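Local coordinates for nucleoside diphosphate kinase (Pyrobaculum aerophilum, PDB 1XQI), which probably supplies cells with nucleoside triphosphates other than ATP, passing the ATP gamma phosphate to nucleoside diphosphates through a phosphorylated enzyme intermediate, at residues 37-42 with 118-123; 79-84 with 159-164; 92-97 with 101-106. The protein carries 6 engineered substitutions. All blocks are in the same frame, centred on the assembly; numbering follows the deposited sequence.

Contact 1 (37-42 with 118-123); sequences SRFKKA and VVMVLK. Engineered in segment 37-42: Lys40 (natural residue Glu).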
loop_
_atom_site.group_PDB
_atom_site.type_symbol
_atom_site.label_atom_id
_atom_site.label_comp_id
_atom_site.label_asym_id
_atom_site.label_seq_id
_atom_site.Cartn_x
_atom_site.Cartn_y
_atom_site.Cartn_z
ATOM N N SER A 37 6.729 7.871 2.269
ATOM C CA SER A 37 7.857 8.676 1.804
ATOM C C SER A 37 9.061 8.781 2.802
ATOM O O SER A 37 10.224 8.737 2.401
ATOM C CB SER A 37 7.391 10.044 1.316
ATOM O OG SER A 37 8.480 10.943 1.319
ATOM N N ARG A 38 8.789 8.914 4.095
ATOM C CA ARG A 38 9.876 9.015 5.074
ATOM C C ARG A 38 10.718 7.742 5.099
ATOM O O ARG A 38 11.950 7.826 5.268
ATOM C CB ARG A 38 9.356 9.346 6.455
ATOM C CG ARG A 38 8.140 10.201 6.418
ATOM C CD ARG A 38 8.368 11.685 6.659
ATOM N NE ARG A 38 8.552 11.901 8.088
ATOM C CZ ARG A 38 8.208 12.987 8.782
ATOM N NH1 ARG A 38 7.629 14.067 8.219
ATOM N NH2 ARG A 38 8.480 12.968 10.080
ATOM N N PHE A 39 10.090 6.578 4.888
ATOM C CA PHE A 39 10.833 5.341 5.010
ATOM C C PHE A 39 11.662 5.111 3.739
ATOM O O PHE A 39 12.826 4.736 3.795
ATOM C CB PHE A 39 9.896 4.167 5.320
ATOM C CG PHE A 39 9.149 4.304 6.643
ATOM C CD1 PHE A 39 7.768 4.086 6.714
ATOM C CD2 PHE A 39 9.821 4.649 7.827
ATOM C CE1 PHE A 39 7.079 4.173 7.954
ATOM C CE2 PHE A 39 9.143 4.760 9.078
ATOM C CZ PHE A 39 7.770 4.519 9.141
ATOM N N LYS A 40 11.059 5.373 2.585
ATOM C CA LYS A 40 11.741 5.294 1.301
ATOM C C LYS A 40 12.959 6.220 1.317
ATOM O O LYS A 40 14.044 5.844 0.866
ATOM C CB LYS A 40 10.806 5.715 0.160
ATOM C CG LYS A 40 11.565 6.069 -1.136
ATOM C CD LYS A 40 10.668 6.568 -2.236
ATOM C CE LYS A 40 10.499 8.076 -2.231
ATOM N NZ LYS A 40 9.467 8.460 -3.288
ATOM N N LYS A 41 12.795 7.429 1.859
ATOM C CA LYS A 41 13.905 8.348 1.864
ATOM C C LYS A 41 15.048 7.913 2.732
ATOM O O LYS A 41 16.170 8.268 2.450
ATOM C CB LYS A 41 13.467 9.775 2.163
ATOM C CG LYS A 41 12.956 10.389 0.943
ATOM C CD LYS A 41 12.038 11.563 1.221
ATOM C CE LYS A 41 11.626 12.178 -0.156
ATOM N NZ LYS A 41 10.756 13.327 0.076
ATOM N N ALA A 42 14.786 7.108 3.747
ATOM C CA ALA A 42 15.828 6.703 4.682
ATOM C C ALA A 42 16.633 5.538 4.120
ATOM O O ALA A 42 17.729 5.245 4.597
ATOM C CB ALA A 42 15.213 6.325 6.041
ATOM N N VAL A 118 -3.370 -0.162 7.362
ATOM C CA VAL A 118 -2.456 -0.490 6.286
ATOM C C VAL A 118 -1.272 -1.029 7.042
ATOM O O VAL A 118 -0.771 -0.362 7.953
ATOM C CB VAL A 118 -2.124 0.766 5.407
ATOM C CG1 VAL A 118 -0.866 0.554 4.520
ATOM C CG2 VAL A 118 -3.312 1.089 4.516
ATOM N N VAL A 119 -0.891 -2.264 6.709
ATOM C CA VAL A 119 0.201 -2.992 7.326
ATOM C C VAL A 119 1.365 -3.071 6.331
ATOM O O VAL A 119 1.164 -3.365 5.140
ATOM C CB VAL A 119 -0.232 -4.441 7.687
ATOM C CG1 VAL A 119 0.800 -5.089 8.618
ATOM C CG2 VAL A 119 -1.584 -4.423 8.409
HETATM N N MSE A 120 2.579 -2.820 6.800
HETATM C CA MSE A 120 3.745 -2.922 5.902
HETATM C C MSE A 120 4.892 -3.560 6.651
HETATM O O MSE A 120 4.980 -3.531 7.889
HETATM C CB MSE A 120 4.155 -1.535 5.247
HETATM C CG MSE A 120 4.657 -0.458 6.227
HETATM SE SE MSE A 120 4.908 1.150 5.430
HETATM C CE MSE A 120 3.188 1.461 5.273
ATOM N N VAL A 121 5.779 -4.167 5.875
ATOM C CA VAL A 121 7.019 -4.696 6.439
ATOM C C VAL A 121 8.135 -3.906 5.802
ATOM O O VAL A 121 8.147 -3.708 4.579
ATOM C CB VAL A 121 7.155 -6.179 6.184
ATOM C CG1 VAL A 121 8.526 -6.717 6.687
ATOM C CG2 VAL A 121 6.029 -6.917 6.899
ATOM N N LEU A 122 9.033 -3.417 6.631
ATOM C CA LEU A 122 10.124 -2.575 6.192
ATOM C C LEU A 122 11.393 -3.338 6.532
ATOM O O LEU A 122 11.542 -3.831 7.674
ATOM C CB LEU A 122 10.116 -1.222 6.928
ATOM C CG LEU A 122 8.979 -0.282 6.521
ATOM C CD1 LEU A 122 8.667 0.652 7.679
ATOM C CD2 LEU A 122 9.405 0.476 5.285
ATOM N N LYS A 123 12.267 -3.439 5.530
ATOM C CA LYS A 123 13.535 -4.137 5.574
ATOM C C LYS A 123 14.701 -3.136 5.411
ATOM O O LYS A 123 14.716 -2.252 4.514
ATOM C CB LYS A 123 13.572 -5.182 4.421
ATOM C CG LYS A 123 14.793 -6.146 4.406
ATOM C CD LYS A 123 14.951 -6.805 3.036
ATOM C CE LYS A 123 16.044 -7.902 2.982
ATOM N NZ LYS A 123 15.410 -9.253 3.194
#
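Phe39 and Leu122 bring helix 32-42 onto strand 117-123, a helix-on-sheet contact of the ferredoxin-type alpha/beta sandwich that NDP kinases share. The phenylalanine shows how one ring can serve two strand residues. Its CB points to the strand and lies 3.7 Å from Leu122 CD2. With CG anti to the carbonyl carbon (chi1 -62°), the ring then lies against the leucine. CG faces both methyls of Leu122, 3.8 Å from CD1 and 4.1 Å from CD2. Phe39 CD1 comes closest to Leu122 CD1, at 3.7 Å; Phe39 CE1 follows at 3.9 Å and Phe39 CD2 at 4.2 Å, because that methyl sits over one ring face in a CH-pi contact, 15° off the ring normal. Cutting this side chain back to an alanine would probably strip Leu122 CD1 and the selenium of Met120 of their aromatic partner and open a gap between helix and sheet. Leu20 of strand 17-22, Leu44 and Ile148 also pack against the Phe39 side chain, while the engineered Lys40 forms a salt bridge with Asp33 of the second subunit. The Met-aromatic contact with Met120, a selenomethionine, is oblique, its SE atom 4.3 Å from Phe39 CD1.

Contact 2 (79-84 with 159-164); sequences KAYQEL and LAAEEG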
loop_
_atom_site.group_PDB
_atom_site.type_symbol
_atom_site.label_atom_id
_atom_site.label_comp_id
_atom_site.label_asym_id
_atom_site.label_seq_id
_atom_site.Cartn_x
_atom_site.Cartn_y
_atom_site.Cartn_z
ATOM N N LYS A 79 0.103 5.983 36.322
ATOM C CA LYS A 79 0.977 7.143 36.501
ATOM C C LYS A 79 0.331 8.373 35.848
ATOM O O LYS A 79 0.268 9.451 36.471
ATOM C CB LYS A 79 2.381 6.883 35.921
ATOM N N ALA A 80 -0.158 8.203 34.610
ATOM C CA ALA A 80 -0.898 9.248 33.921
ATOM C C ALA A 80 -2.049 9.781 34.799
ATOM O O ALA A 80 -2.078 10.979 35.115
ATOM C CB ALA A 80 -1.387 8.778 32.553
ATOM N N TYR A 81 -2.962 8.906 35.237
ATOM C CA TYR A 81 -4.069 9.327 36.144
ATOM C C TYR A 81 -3.641 10.127 37.394
ATOM O O TYR A 81 -4.319 11.076 37.814
ATOM C CB TYR A 81 -4.899 8.124 36.596
ATOM C CG TYR A 81 -5.883 7.596 35.587
ATOM C CD1 TYR A 81 -6.476 6.350 35.758
ATOM C CD2 TYR A 81 -6.216 8.329 34.454
ATOM C CE1 TYR A 81 -7.383 5.865 34.846
ATOM C CE2 TYR A 81 -7.125 7.849 33.531
ATOM C CZ TYR A 81 -7.703 6.621 33.729
ATOM O OH TYR A 81 -8.609 6.159 32.808
ATOM N N GLN A 82 -2.524 9.711 37.976
ATOM C CA GLN A 82 -1.998 10.283 39.207
ATOM C C GLN A 82 -1.555 11.744 39.044
ATOM O O GLN A 82 -1.964 12.586 39.833
ATOM C CB GLN A 82 -0.840 9.424 39.704
ATOM C CG GLN A 82 -0.162 9.954 40.957
ATOM C CD GLN A 82 0.491 8.836 41.736
ATOM O OE1 GLN A 82 -0.084 8.324 42.699
ATOM N NE2 GLN A 82 1.673 8.414 41.294
ATOM N N GLU A 83 -0.735 12.015 38.019
ATOM C CA GLU A 83 -0.308 13.383 37.603
ATOM C C GLU A 83 -1.467 14.285 37.171
ATOM O O GLU A 83 -1.381 15.518 37.309
ATOM C CB GLU A 83 0.762 13.308 36.494
ATOM C CG GLU A 83 2.113 12.699 37.007
ATOM C CD GLU A 83 3.075 12.235 35.890
ATOM O OE1 GLU A 83 2.649 12.072 34.719
ATOM O OE2 GLU A 83 4.270 12.023 36.193
ATOM N N LEU A 84 -2.535 13.668 36.655
ATOM C CA LEU A 84 -3.795 14.348 36.373
ATOM C C LEU A 84 -4.744 14.410 37.596
ATOM O O LEU A 84 -5.745 15.124 37.591
ATOM C CB LEU A 84 -4.516 13.666 35.188
ATOM C CG LEU A 84 -4.129 13.886 33.709
ATOM C CD1 LEU A 84 -4.378 15.360 33.243
ATOM C CD2 LEU A 84 -2.678 13.390 33.340
ATOM N N LEU A 159 -5.745 14.053 27.284
ATOM C CA LEU A 159 -6.947 14.099 26.481
ATOM C C LEU A 159 -7.474 12.684 26.317
ATOM O O LEU A 159 -8.620 12.420 26.624
ATOM C CB LEU A 159 -6.630 14.700 25.104
ATOM C CG LEU A 159 -7.548 15.666 24.346
ATOM C CD1 LEU A 159 -7.489 15.323 22.831
ATOM C CD2 LEU A 159 -8.999 15.753 24.879
ATOM N N ALA A 160 -6.629 11.773 25.844
ATOM C CA ALA A 160 -7.049 10.393 25.681
ATOM C C ALA A 160 -7.711 9.833 26.978
ATOM O O ALA A 160 -8.806 9.239 26.922
ATOM C CB ALA A 160 -5.886 9.521 25.210
ATOM N N ALA A 161 -7.069 10.052 28.128
ATOM C CA ALA A 161 -7.641 9.667 29.426
ATOM C C ALA A 161 -8.971 10.387 29.669
ATOM O O ALA A 161 -10.016 9.744 29.817
ATOM C CB ALA A 161 -6.644 9.920 30.583
ATOM N N GLU A 162 -8.967 11.716 29.648
ATOM C CA GLU A 162 -10.215 12.423 29.850
ATOM C C GLU A 162 -11.299 11.707 29.013
ATOM O O GLU A 162 -12.396 11.509 29.488
ATOM C CB GLU A 162 -10.079 13.925 29.499
ATOM C CG GLU A 162 -10.377 14.962 30.632
ATOM C CD GLU A 162 -9.338 14.934 31.797
ATOM O OE1 GLU A 162 -9.500 14.069 32.719
ATOM O OE2 GLU A 162 -8.386 15.788 31.795
ATOM N N GLU A 163 -10.962 11.248 27.809
ATOM C CA GLU A 163 -11.976 10.790 26.833
ATOM C C GLU A 163 -12.186 9.259 26.760
ATOM O O GLU A 163 -12.789 8.779 25.802
ATOM C CB GLU A 163 -11.636 11.303 25.412
ATOM C CG GLU A 163 -11.757 12.820 25.128
ATOM C CD GLU A 163 -11.552 13.133 23.616
ATOM O OE1 GLU A 163 -10.926 12.297 22.923
ATOM O OE2 GLU A 163 -12.011 14.191 23.104
ATOM N N GLY A 164 -11.687 8.498 27.747
ATOM C CA GLY A 164 -11.878 7.034 27.787
ATOM C C GLY A 164 -11.519 6.339 26.469
ATOM O O GLY A 164 -12.376 5.725 25.813
#
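Where Tyr81 meets Ala161, helix 67-84 and helix 157-162 approach each other near their C-terminal ends, with the CA atoms of these two residues 7.6 Å apart. No hydrogen bond joins the segments, so the approach depends on side chains. Segment 159-164 is helical as far as Glu162; the chain then turns out through Gly164, whose positive phi (50°) makes it the C-prime residue of a Schellman motif. In that motif Gly164 N bonds to Ala161 O at 2.9 Å, and Arg165 N reaches back to Ala160 O.

Ala161 directs its methyl at the other helix, and a small residue suits so close an approach. Tyr81 holds CG anti to its carbonyl carbon (chi1 -78°), which swings the ring so that CE2 reaches Ala161 CB at 3.6 Å. The methyl meets the edge of the ring, near its plane, and not a face. About a turn beyond Tyr81, Leu84 meets Glu162, the residue after Ala161, more loosely, Leu84 CD1 lying 4.3 Å from Glu162 OE2.

Tyr81 is buried, and Ile86, Pro88, Lys91 and Ile92 also pack against its side chain. Lys91 NZ in addition bonds to Glu162 O, linking helix 88-92 to the end of helix 157-162. The arrangement is a small helix-to-helix packing through which the insert, residues 68-100, is docked on the NDP kinase fold, away from the annotated nucleotide sites.

Contact 3 (92-97 with 101-106); sequences IGTDDP and GRIIKR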
loop_
_atom_site.group_PDB
_atom_site.type_symbol
_atom_site.label_atom_id
_atom_site.label_comp_id
_atom_site.label_asym_id
_atom_site.label_seq_id
_atom_site.Cartn_x
_atom_site.Cartn_y
_atom_site.Cartn_z
ATOM N N ILE A 92 -12.513 4.013 35.869
ATOM C CA ILE A 92 -12.597 2.768 35.103
ATOM C C ILE A 92 -12.914 1.556 35.977
ATOM O O ILE A 92 -12.859 0.408 35.511
ATOM C CB ILE A 92 -11.307 2.486 34.291
ATOM C CG1 ILE A 92 -10.047 2.773 35.128
ATOM C CG2 ILE A 92 -11.306 3.235 32.956
ATOM C CD1 ILE A 92 -8.774 2.177 34.525
ATOM N N GLY A 93 -13.187 1.788 37.247
ATOM C CA GLY A 93 -13.649 0.725 38.122
ATOM C C GLY A 93 -12.599 -0.118 38.831
ATOM O O GLY A 93 -12.950 -0.905 39.734
ATOM N N THR A 94 -11.328 0.016 38.446
ATOM C CA THR A 94 -10.266 -0.755 39.099
ATOM C C THR A 94 -8.956 0.046 39.213
ATOM O O THR A 94 -8.742 0.980 38.453
ATOM C CB THR A 94 -9.980 -2.093 38.349
ATOM O OG1 THR A 94 -8.855 -2.749 38.960
ATOM C CG2 THR A 94 -9.664 -1.842 36.860
ATOM N N ASP A 95 -8.072 -0.316 40.131
ATOM C CA ASP A 95 -6.689 0.209 40.070
ATOM C C ASP A 95 -5.651 -0.906 39.945
ATOM O O ASP A 95 -4.457 -0.667 40.170
ATOM C CB ASP A 95 -6.337 1.130 41.261
ATOM C CG ASP A 95 -6.532 0.450 42.633
ATOM O OD1 ASP A 95 -6.566 1.190 43.642
ATOM O OD2 ASP A 95 -6.655 -0.794 42.723
ATOM N N ASP A 96 -6.099 -2.106 39.602
ATOM C CA ASP A 96 -5.192 -3.222 39.465
ATOM C C ASP A 96 -4.471 -3.139 38.097
ATOM O O ASP A 96 -5.150 -3.175 37.073
ATOM C CB ASP A 96 -5.956 -4.529 39.593
ATOM C CG ASP A 96 -5.102 -5.699 39.258
ATOM O OD1 ASP A 96 -5.460 -6.525 38.399
ATOM O OD2 ASP A 96 -4.009 -5.785 39.846
ATOM N N PRO A 97 -3.118 -3.002 38.076
ATOM C CA PRO A 97 -2.333 -2.854 36.819
ATOM C C PRO A 97 -2.750 -3.777 35.655
ATOM O O PRO A 97 -3.023 -3.257 34.548
ATOM C CB PRO A 97 -0.898 -3.147 37.264
ATOM C CG PRO A 97 -0.835 -2.654 38.659
ATOM C CD PRO A 97 -2.225 -2.943 39.261
ATOM N N GLY A 101 -4.487 -2.910 32.193
ATOM C CA GLY A 101 -3.959 -3.401 30.943
ATOM C C GLY A 101 -5.013 -4.098 30.075
ATOM O O GLY A 101 -4.976 -4.008 28.832
ATOM N N ARG A 102 -5.966 -4.777 30.701
ATOM C CA ARG A 102 -6.998 -5.467 29.921
ATOM C C ARG A 102 -8.006 -4.438 29.381
ATOM O O ARG A 102 -8.534 -4.596 28.286
ATOM C CB ARG A 102 -7.675 -6.599 30.720
ATOM C CG ARG A 102 -6.763 -7.778 31.021
ATOM C CD ARG A 102 -7.410 -8.957 31.799
ATOM N NE ARG A 102 -6.864 -10.213 31.275
ATOM C CZ ARG A 102 -6.145 -11.075 31.972
ATOM N NH1 ARG A 102 -5.917 -10.841 33.279
ATOM N NH2 ARG A 102 -5.676 -12.175 31.374
ATOM N N ILE A 103 -8.231 -3.381 30.143
ATOM C CA ILE A 103 -9.120 -2.309 29.714
ATOM C C ILE A 103 -8.504 -1.526 28.545
ATOM O O ILE A 103 -9.203 -1.271 27.540
ATOM C CB ILE A 103 -9.539 -1.348 30.892
ATOM C CG1 ILE A 103 -10.323 -2.115 31.971
ATOM C CG2 ILE A 103 -10.362 -0.194 30.367
ATOM C CD1 ILE A 103 -11.011 -1.256 32.998
ATOM N N ILE A 104 -7.222 -1.155 28.679
ATOM C CA ILE A 104 -6.455 -0.562 27.591
ATOM C C ILE A 104 -6.458 -1.455 26.338
ATOM O O ILE A 104 -6.687 -0.964 25.211
ATOM C CB ILE A 104 -4.959 -0.340 27.984
ATOM C CG1 ILE A 104 -4.824 0.653 29.154
ATOM C CG2 ILE A 104 -4.111 0.062 26.735
ATOM C CD1 ILE A 104 -3.424 0.722 29.692
ATOM N N LYS A 105 -6.210 -2.753 26.523
ATOM C CA LYS A 105 -6.230 -3.659 25.375
ATOM C C LYS A 105 -7.591 -3.613 24.629
ATOM O O LYS A 105 -7.625 -3.622 23.401
ATOM C CB LYS A 105 -5.817 -5.091 25.756
ATOM C CG LYS A 105 -5.841 -6.076 24.583
ATOM C CD LYS A 105 -4.872 -7.210 24.794
ATOM C CE LYS A 105 -5.077 -8.281 23.778
ATOM N NZ LYS A 105 -4.002 -9.341 23.920
ATOM N N ARG A 106 -8.696 -3.535 25.370
ATOM C CA ARG A 106 -10.040 -3.433 24.772
ATOM C C ARG A 106 -10.234 -2.141 24.008
ATOM O O ARG A 106 -10.929 -2.122 22.983
ATOM C CB ARG A 106 -11.142 -3.611 25.832
ATOM C CG ARG A 106 -11.421 -5.100 26.142
ATOM C CD ARG A 106 -12.210 -5.380 27.467
ATOM N NE ARG A 106 -13.496 -4.677 27.482
ATOM C CZ ARG A 106 -14.543 -4.992 26.717
ATOM N NH1 ARG A 106 -14.472 -6.025 25.873
ATOM N NH2 ARG A 106 -15.661 -4.268 26.793
#
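Gly101 opens the contact by donating its backbone N to Pro97 O, 2.8 Å away. The bond is nearly straight, with an angle of 165° at the hydrogen, and is the i to i+4 link of the first turn of helix 97-112.

Two residues on, Ile103 faces the loop and carries the side-chain part of the contact. Its CG1 stands anti to the carbonyl carbon (chi1 -62°), which sends CD1 out to the chain that leads into the helix. That methyl lies 3.5 Å from Ile92 O and 4.0 Å from Ile92 CB. It also meets the methyl of Thr94, CG2 to Ile103 CD1 being 4.1 Å, as the two side chains slide past each other in opposite directions. With CG2 turned to the isoleucine, Thr94 has its OG1 anti to its own backbone N (chi1 175°), where it accepts from Asp96 N at 2.9 Å. This ST turn leads into Asp96, the N-cap, whose OD1 takes the backbone N of Glu99. Val100, in the first turn of the helix, is a further neighbour of both Ile92 and Thr94.

Further along, Ile104 and Lys105 turn to other parts of the chain. Ile104 packs on Ala73 and Leu77 of helix 67-84. Lys105 NZ is held by the backbone oxygens of Glu60, Tyr63 and Pro64, all in or just after helix 56-62. Helix 97-112 thus lies against helix 67-84 while the loop at its start folds back over Ile103.

How the contacts relate
The three contacts illustrate how an insert and the shared fold divide the contacts of one chain. Contacts 2 and 3 form one neighbourhood, their centres 13 Å apart, and they touch where Tyr81 CE1 meets Ile92 CD1 at 4.0 Å. Contact 3 is nested along the chain inside the loop closed by contact 2, and each has one segment in the insert. Contact 1 lies on the opposite side of the chain's centre, its centre about 32 Å from that of contact 2. It alone is near the nucleotide site: the side chain of Phe39 is about 9 Å from those of Arg132 and Arg149, both ATP-binding by similarity.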